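PDB 3GMS: putative NADPH:quinone reductase from Bacillus thuringiensis, which is of unknown function but probably reduces quinones with NADPH, as a member of the medium-chain dehydrogenase/reductase superfamily. Local coordinates for residues A[25-30]-A[34-39]. Numbering follows the deposited sequence.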
loop_
_atom_site.group_PDB
_atom_site.type_symbol
_atom_site.label_atom_id
_atom_site.label_comp_id
_atom_site.label_asym_id
_atom_site.label_seq_id
_atom_site.Cartn_x
_atom_site.Cartn_y
_atom_site.Cartn_z
ATOM N N LYS A 25 7.629 20.040 18.008
ATOM C CA LYS A 25 9.085 20.093 17.902
ATOM C C LYS A 25 9.504 21.397 17.274
ATOM O O LYS A 25 8.775 21.966 16.458
ATOM C CB LYS A 25 9.639 18.934 17.059
ATOM C CG LYS A 25 9.378 19.052 15.529
ATOM C CD LYS A 25 9.718 17.762 14.769
ATOM C CE LYS A 25 9.756 17.977 13.235
ATOM N NZ LYS A 25 9.853 16.653 12.539
ATOM N N ASN A 26 10.695 21.862 17.639
ATOM C CA ASN A 26 11.270 22.972 16.916
ATOM C C ASN A 26 11.719 22.574 15.513
ATOM O O ASN A 26 12.217 21.492 15.324
ATOM C CB ASN A 26 12.436 23.581 17.697
ATOM C CG ASN A 26 12.785 24.940 17.183
ATOM O OD1 ASN A 26 13.860 25.147 16.617
ATOM N ND2 ASN A 26 11.841 25.863 17.294
ATOM N N ILE A 27 11.547 23.460 14.537
ATOM C CA ILE A 27 11.878 23.157 13.147
ATOM C C ILE A 27 13.328 23.516 12.851
ATOM O O ILE A 27 13.690 24.675 12.970
ATOM C CB ILE A 27 10.953 23.896 12.187
ATOM C CG1 ILE A 27 9.488 23.473 12.438
ATOM C CG2 ILE A 27 11.370 23.648 10.733
ATOM C CD1 ILE A 27 9.273 21.983 12.371
ATOM N N GLU A 28 14.139 22.516 12.502
ATOM C CA GLU A 28 15.572 22.712 12.235
ATOM C C GLU A 28 15.767 23.295 10.832
ATOM O O GLU A 28 14.887 23.186 9.992
ATOM C CB GLU A 28 16.358 21.394 12.396
ATOM C CG GLU A 28 16.216 20.739 13.776
ATOM C CD GLU A 28 16.512 19.213 13.782
ATOM O OE1 GLU A 28 17.114 18.698 12.818
ATOM O OE2 GLU A 28 16.156 18.522 14.772
ATOM N N PRO A 29 16.924 23.939 10.572
ATOM C CA PRO A 29 17.252 24.391 9.215
ATOM C C PRO A 29 17.316 23.241 8.211
ATOM O O PRO A 29 17.627 22.107 8.587
ATOM C CB PRO A 29 18.655 25.006 9.385
ATOM C CG PRO A 29 18.670 25.509 10.781
ATOM C CD PRO A 29 17.883 24.470 11.569
ATOM N N LEU A 30 17.035 23.539 6.947
ATOM C CA LEU A 30 16.990 22.528 5.885
ATOM C C LEU A 30 18.383 22.181 5.363
ATOM O O LEU A 30 19.227 23.061 5.238
ATOM C CB LEU A 30 16.141 23.034 4.719
ATOM C CG LEU A 30 14.697 23.449 4.992
ATOM C CD1 LEU A 30 13.996 23.736 3.680
ATOM C CD2 LEU A 30 13.953 22.366 5.748
ATOM N N GLU A 34 17.132 18.931 0.628
ATOM C CA GLU A 34 15.838 18.648 1.294
ATOM C C GLU A 34 14.684 19.515 0.798
ATOM O O GLU A 34 14.874 20.662 0.376
ATOM C CB GLU A 34 15.935 18.853 2.801
ATOM C CG GLU A 34 16.739 17.829 3.561
ATOM C CD GLU A 34 16.563 17.954 5.073
ATOM O OE1 GLU A 34 16.639 19.081 5.633
ATOM O OE2 GLU A 34 16.353 16.902 5.700
ATOM N N VAL A 35 13.477 18.952 0.874
ATOM C CA VAL A 35 12.259 19.678 0.517
ATOM C C VAL A 35 11.399 19.656 1.792
ATOM O O VAL A 35 11.346 18.632 2.452
ATOM C CB VAL A 35 11.566 19.010 -0.707
ATOM C CG1 VAL A 35 10.218 19.658 -1.006
ATOM C CG2 VAL A 35 12.508 19.117 -1.941
ATOM N N PHE A 36 10.772 20.785 2.129
ATOM C CA PHE A 36 10.063 20.953 3.393
ATOM C C PHE A 36 8.575 21.166 3.049
ATOM O O PHE A 36 8.230 22.149 2.372
ATOM C CB PHE A 36 10.675 22.175 4.120
ATOM C CG PHE A 36 10.012 22.521 5.426
ATOM C CD1 PHE A 36 10.266 21.779 6.556
ATOM C CD2 PHE A 36 9.156 23.630 5.523
ATOM C CE1 PHE A 36 9.670 22.105 7.755
ATOM C CE2 PHE A 36 8.556 23.960 6.710
ATOM C CZ PHE A 36 8.816 23.202 7.837
ATOM N N VAL A 37 7.692 20.256 3.493
ATOM C CA VAL A 37 6.355 20.210 2.943
ATOM C C VAL A 37 5.322 20.299 4.071
ATOM O O VAL A 37 5.382 19.520 5.050
ATOM C CB VAL A 37 6.189 18.860 2.168
ATOM C CG1 VAL A 37 4.752 18.708 1.665
ATOM C CG2 VAL A 37 7.185 18.800 0.972
ATOM N N ARG A 38 4.405 21.263 3.974
ATOM C CA ARG A 38 3.299 21.350 4.948
ATOM C C ARG A 38 2.216 20.349 4.504
ATOM O O ARG A 38 1.621 20.529 3.447
ATOM C CB ARG A 38 2.720 22.786 5.009
ATOM C CG ARG A 38 1.431 22.908 5.886
ATOM C CD ARG A 38 0.845 24.356 5.915
ATOM N NE ARG A 38 0.787 24.946 4.570
ATOM C CZ ARG A 38 -0.240 24.861 3.728
ATOM N NH1 ARG A 38 -1.342 24.201 4.066
ATOM N NH2 ARG A 38 -0.156 25.443 2.533
ATOM N N MET A 39 1.966 19.311 5.310
ATOM C CA MET A 39 0.999 18.231 4.954
ATOM C C MET A 39 -0.465 18.686 4.973
ATOM O O MET A 39 -0.875 19.495 5.813
ATOM C CB MET A 39 1.183 17.046 5.902
ATOM C CG MET A 39 2.589 16.344 5.798
ATOM S SD MET A 39 3.120 15.920 4.115
ATOM C CE MET A 39 1.973 14.508 3.860
#
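Phe-36 meets the chain that leads into its own strand through two aliphatic side chains, Ile-27 and Leu-30, a compact example of how a loop can be held to a sheet with no hydrogen bond between residues 25-30 and 34-39. At the outer end of the ring, CG2 of Ile-27 lies 3.8 Å from CE1 of Phe-36 and nearly as close to CZ, approaching the ring at a slant. CG2 stands anti to the Ile-27 backbone N, which turns this methyl to the ring, while CG1 lies beside that N. At the root of the same side chain, Leu-30 crosses Phe-36 at about a right angle, and both methyls of its fork, CD1 and CD2, face Phe-36 CB, each 3.7 Å away; CD2 also reaches CD1 of the ring at 3.8 Å. Phe-36 has CG anti to its backbone N (chi1 178°), which carries the ring from the strand toward Ile-27. Tyr-102 of the adjacent strand 102-106 stacks on this ring, and Lys-104 and Asn-76 also touch Leu-30.

At the beginning of the strand, Glu-34 reaches back with an extended chain beyond CG, bringing OE1 to 3.5 Å from CA of Leu-30, a van der Waals approach. The hydrogen bond of that oxygen goes instead to the backbone N of Lys-31, in the short connection between the segments, and restrains the carboxylate beside Leu-30.

The contact thus joins the link after strand 20-26 to the first half of strand 34-43, whose first residues fall in the GroES-like family region. Because the packing between the segments is apolar, its cohesion should come mainly from dispersion and the burial of hydrocarbon, with shape rather than bond direction setting the fit.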